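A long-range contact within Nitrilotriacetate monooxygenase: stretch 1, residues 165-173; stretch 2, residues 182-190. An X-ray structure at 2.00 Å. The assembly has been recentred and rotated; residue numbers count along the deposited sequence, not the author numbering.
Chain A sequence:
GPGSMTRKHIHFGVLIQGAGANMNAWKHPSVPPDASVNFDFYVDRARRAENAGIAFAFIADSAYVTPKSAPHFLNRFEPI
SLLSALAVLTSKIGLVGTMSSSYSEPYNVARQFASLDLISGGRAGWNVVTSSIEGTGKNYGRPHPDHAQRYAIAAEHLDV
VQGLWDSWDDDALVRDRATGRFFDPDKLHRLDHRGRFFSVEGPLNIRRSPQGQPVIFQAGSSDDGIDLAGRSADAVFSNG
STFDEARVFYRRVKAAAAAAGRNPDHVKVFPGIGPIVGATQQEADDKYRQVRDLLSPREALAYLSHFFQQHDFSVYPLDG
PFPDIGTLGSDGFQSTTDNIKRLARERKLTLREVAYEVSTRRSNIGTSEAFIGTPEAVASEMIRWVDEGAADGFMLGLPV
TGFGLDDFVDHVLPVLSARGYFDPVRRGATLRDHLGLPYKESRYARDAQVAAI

Stretch 1, residues 165-173: WDSWDDDAL
Stretch 2 182-190: FFDPDKLHR

Residues 165-173 and 182-190 of nitrilotriacetate monooxygenase lie against each other as two largely irregular segments that run in opposite directions and bury 607 Å² between them. In their register, S167 CA lies 4.8 Å from H189 CA and W168 CA 4.9 Å from L188 CA. Farther along, A172 CA lies 5.1 Å from K187 CA. L173 CA lies 4.4 Å from F183 CA. W168 (phi/psi -111/110) and L188 (-117/131) are extended and form a single beta bridge, in which H189 N donates to S167 O (2.8 Å) and D169 N to K187 O (2.9 Å). L188 CA also approaches S167 O at 3.3 Å in a CA-H...O contact.

Beyond the bridge both chains turn. D169 (-54/150) opens a type I turn through D170 (-55/-28) and D171 (-110/18) to A172, closed by A172 N to D169 O (3.0 Å). In the second stretch P185 (-62/-29) and D186 (-77/-4) make a short 3-10 segment, spanned by K187 N to D184 O (2.9 Å); D184 OD1 accepts from D186 N (3.1 Å). The chains meet again where D184 N donates to A172 O (3.0 Å), which F183 CA approaches at 3.2 Å.

D169, chi1 m, points its CB toward the second stretch, and its OD1 accepts a hydrogen bond from H189 NE2 at 2.7 Å. H189, chi1 m and chi2 -90°, brings its ring edge to this carboxylate, so the side-chain bond reinforces the adjacent backbone pair. On S167 (chi1 m), OG receives a hydrogen bond from a water at 2.8 Å; the same water donates to H189 O at 2.7 Å and thus links the two stretches.

The apolar contact centres on W168 (chi1 m, chi2 95°). Its CB points away, yet the long indole returns to the second stretch. L188 (chi1 t, chi2 p) places CD1 over one face of the six-membered ring, 3.8 Å from its centroid, while the edge of W168 is directed toward the face of F183 (chi1 p, chi2 -68°) in an offset edge-to-face pair, centroids 5.6 Å apart and planes at 63°. L173 (m, t) extends this packing: its CD2 lies 4.0 Å from F183 CB and 3.8 Å from CE1 of F182 (chi1 t).

A172 is buried, and its small side chain lies close to the second stretch: A172 CB is 3.5 Å from K187 CB. K187 extends from there as m, t, t, t, with CD 3.5 Å from D171 OD1. Its NZ makes long salt bridges to D171 OD2 (3.6 Å) and D184 OD2 (3.8 Å), joining acidic groups from both stretches.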

# COMPACT_ATOMS: atom_id res chain seq x y z
N TRP A 165 -6.83 -15.04 -7.29
CA TRP A 165 -5.40 -15.34 -7.40
C TRP A 165 -5.12 -16.57 -8.26
O TRP A 165 -3.99 -16.78 -8.65
CB TRP A 165 -4.75 -15.52 -6.02
CG TRP A 165 -4.50 -14.24 -5.28
CD1 TRP A 165 -4.35 -12.98 -5.82
CD2 TRP A 165 -4.36 -14.08 -3.85
NE1 TRP A 165 -4.14 -12.06 -4.81
CE2 TRP A 165 -4.14 -12.70 -3.60
CE3 TRP A 165 -4.42 -14.96 -2.77
CZ2 TRP A 165 -3.96 -12.20 -2.31
CZ3 TRP A 165 -4.24 -14.45 -1.47
CH2 TRP A 165 -4.01 -13.10 -1.26
N ASP A 166 -6.13 -17.40 -8.53
CA ASP A 166 -5.93 -18.53 -9.44
C ASP A 166 -6.44 -18.25 -10.86
O ASP A 166 -6.60 -19.18 -11.64
CB ASP A 166 -6.55 -19.80 -8.83
CG ASP A 166 -5.70 -20.39 -7.69
OD1 ASP A 166 -4.57 -19.88 -7.46
OD2 ASP A 166 -6.13 -21.37 -7.03
N SER A 167 -6.63 -16.97 -11.20
CA SER A 167 -7.12 -16.58 -12.53
C SER A 167 -6.21 -17.09 -13.64
O SER A 167 -6.69 -17.62 -14.65
CB SER A 167 -7.24 -15.07 -12.66
OG SER A 167 -8.22 -14.54 -11.79
N TRP A 168 -4.91 -16.92 -13.42
CA TRP A 168 -3.88 -17.17 -14.44
C TRP A 168 -3.02 -18.37 -14.11
O TRP A 168 -2.22 -18.32 -13.18
CB TRP A 168 -2.97 -15.94 -14.54
CG TRP A 168 -3.62 -14.77 -15.23
CD1 TRP A 168 -4.28 -13.72 -14.64
CD2 TRP A 168 -3.66 -14.54 -16.62
NE1 TRP A 168 -4.75 -12.86 -15.59
CE2 TRP A 168 -4.38 -13.34 -16.82
CE3 TRP A 168 -3.18 -15.24 -17.73
CZ2 TRP A 168 -4.62 -12.83 -18.08
CZ3 TRP A 168 -3.42 -14.73 -18.97
CH2 TRP A 168 -4.14 -13.54 -19.14
N ASP A 169 -3.14 -19.47 -14.86
CA ASP A 169 -2.24 -20.59 -14.63
C ASP A 169 -0.80 -20.10 -14.70
O ASP A 169 -0.48 -19.18 -15.46
CB ASP A 169 -2.39 -21.72 -15.65
CG ASP A 169 -3.74 -22.43 -15.60
OD1 ASP A 169 -4.57 -22.21 -14.68
OD2 ASP A 169 -3.95 -23.24 -16.52
N ASP A 170 0.08 -20.75 -13.95
CA ASP A 170 1.50 -20.36 -13.89
C ASP A 170 2.15 -20.31 -15.28
O ASP A 170 3.07 -19.52 -15.52
CB ASP A 170 2.26 -21.32 -12.98
CG ASP A 170 1.83 -21.24 -11.53
OD1 ASP A 170 1.36 -20.15 -11.09
OD2 ASP A 170 2.00 -22.26 -10.80
N ASP A 171 1.65 -21.11 -16.21
CA ASP A 171 2.22 -21.22 -17.57
C ASP A 171 1.33 -20.60 -18.68
O ASP A 171 1.56 -20.85 -19.86
CB ASP A 171 2.55 -22.70 -17.87
CG ASP A 171 1.36 -23.65 -17.68
OD1 ASP A 171 0.25 -23.23 -17.25
OD2 ASP A 171 1.53 -24.85 -17.93
N ALA A 172 0.38 -19.75 -18.29
CA ALA A 172 -0.63 -19.24 -19.22
C ALA A 172 -0.06 -18.24 -20.20
O ALA A 172 -0.54 -18.13 -21.33
CB ALA A 172 -1.81 -18.61 -18.47
N LEU A 173 0.95 -17.48 -19.77
CA LEU A 173 1.45 -16.35 -20.56
C LEU A 173 2.57 -16.82 -21.50
O LEU A 173 3.76 -16.82 -21.14
CB LEU A 173 1.91 -15.20 -19.66
CG LEU A 173 0.76 -14.51 -18.94
CD1 LEU A 173 1.28 -13.61 -17.82
CD2 LEU A 173 -0.06 -13.70 -19.93
N PHE A 182 -0.22 -14.51 -27.44
CA PHE A 182 0.26 -13.92 -26.20
C PHE A 182 0.01 -14.83 -25.00
O PHE A 182 0.85 -14.93 -24.10
CB PHE A 182 -0.40 -12.57 -26.00
CG PHE A 182 0.11 -11.81 -24.81
CD1 PHE A 182 -0.65 -11.70 -23.66
CD2 PHE A 182 1.36 -11.23 -24.84
CE1 PHE A 182 -0.19 -10.99 -22.58
CE2 PHE A 182 1.85 -10.53 -23.74
CZ PHE A 182 1.08 -10.41 -22.62
N PHE A 183 -1.15 -15.48 -24.96
CA PHE A 183 -1.49 -16.39 -23.87
C PHE A 183 -2.40 -17.52 -24.34
O PHE A 183 -3.02 -17.41 -25.40
CB PHE A 183 -2.18 -15.62 -22.74
CG PHE A 183 -3.63 -15.27 -23.02
CD1 PHE A 183 -3.96 -14.36 -24.00
CD2 PHE A 183 -4.65 -15.84 -22.30
CE1 PHE A 183 -5.31 -14.01 -24.25
CE2 PHE A 183 -5.98 -15.51 -22.56
CZ PHE A 183 -6.30 -14.59 -23.54
N ASP A 184 -2.46 -18.60 -23.55
CA ASP A 184 -3.35 -19.74 -23.83
C ASP A 184 -4.68 -19.45 -23.13
O ASP A 184 -4.73 -19.35 -21.90
CB ASP A 184 -2.72 -21.04 -23.32
CG ASP A 184 -3.58 -22.29 -23.61
OD1 ASP A 184 -4.76 -22.17 -24.00
OD2 ASP A 184 -3.06 -23.40 -23.39
N PRO A 185 -5.77 -19.28 -23.91
CA PRO A 185 -7.06 -18.88 -23.34
C PRO A 185 -7.64 -19.89 -22.35
O PRO A 185 -8.40 -19.51 -21.45
CB PRO A 185 -7.98 -18.77 -24.55
CG PRO A 185 -7.07 -18.77 -25.76
CD PRO A 185 -5.83 -19.47 -25.37
N ASP A 186 -7.31 -21.16 -22.55
CA ASP A 186 -7.77 -22.21 -21.66
C ASP A 186 -7.01 -22.25 -20.35
O ASP A 186 -7.37 -23.03 -19.47
CB ASP A 186 -7.65 -23.56 -22.34
CG ASP A 186 -8.65 -23.73 -23.47
OD1 ASP A 186 -9.56 -22.87 -23.61
OD2 ASP A 186 -8.52 -24.71 -24.22
N LYS A 187 -5.99 -21.39 -20.20
CA LYS A 187 -5.25 -21.28 -18.93
C LYS A 187 -5.55 -19.97 -18.15
O LYS A 187 -4.81 -19.62 -17.22
CB LYS A 187 -3.75 -21.40 -19.19
CG LYS A 187 -3.37 -22.73 -19.83
CD LYS A 187 -1.86 -22.87 -20.01
CE LYS A 187 -1.48 -24.26 -20.52
NZ LYS A 187 -0.11 -24.18 -21.09
N LEU A 188 -6.61 -19.28 -18.58
CA LEU A 188 -7.18 -18.10 -17.90
C LEU A 188 -8.58 -18.46 -17.47
O LEU A 188 -9.35 -18.97 -18.29
CB LEU A 188 -7.27 -16.91 -18.85
CG LEU A 188 -8.04 -15.67 -18.38
CD1 LEU A 188 -7.44 -15.08 -17.12
CD2 LEU A 188 -8.11 -14.60 -19.49
N HIS A 189 -8.91 -18.18 -16.22
CA HIS A 189 -10.16 -18.68 -15.62
C HIS A 189 -10.98 -17.53 -15.08
O HIS A 189 -10.45 -16.67 -14.37
CB HIS A 189 -9.85 -19.65 -14.47
CG HIS A 189 -8.92 -20.76 -14.86
ND1 HIS A 189 -9.37 -21.96 -15.36
CD2 HIS A 189 -7.57 -20.83 -14.84
CE1 HIS A 189 -8.33 -22.73 -15.64
NE2 HIS A 189 -7.23 -22.07 -15.33
N ARG A 190 -12.27 -17.52 -15.40
CA ARG A 190 -13.23 -16.65 -14.74
C ARG A 190 -13.57 -17.21 -13.36
O ARG A 190 -13.46 -18.41 -13.14
CB ARG A 190 -14.51 -16.54 -15.57
CG ARG A 190 -14.44 -15.54 -16.69
CD ARG A 190 -15.83 -15.01 -17.01
NE ARG A 190 -16.75 -16.12 -17.23
CZ ARG A 190 -18.07 -16.01 -17.23
NH1 ARG A 190 -18.81 -17.11 -17.44
NH2 ARG A 190 -18.66 -14.84 -17.00
O HOH W 1 -10.83 -15.67 -11.87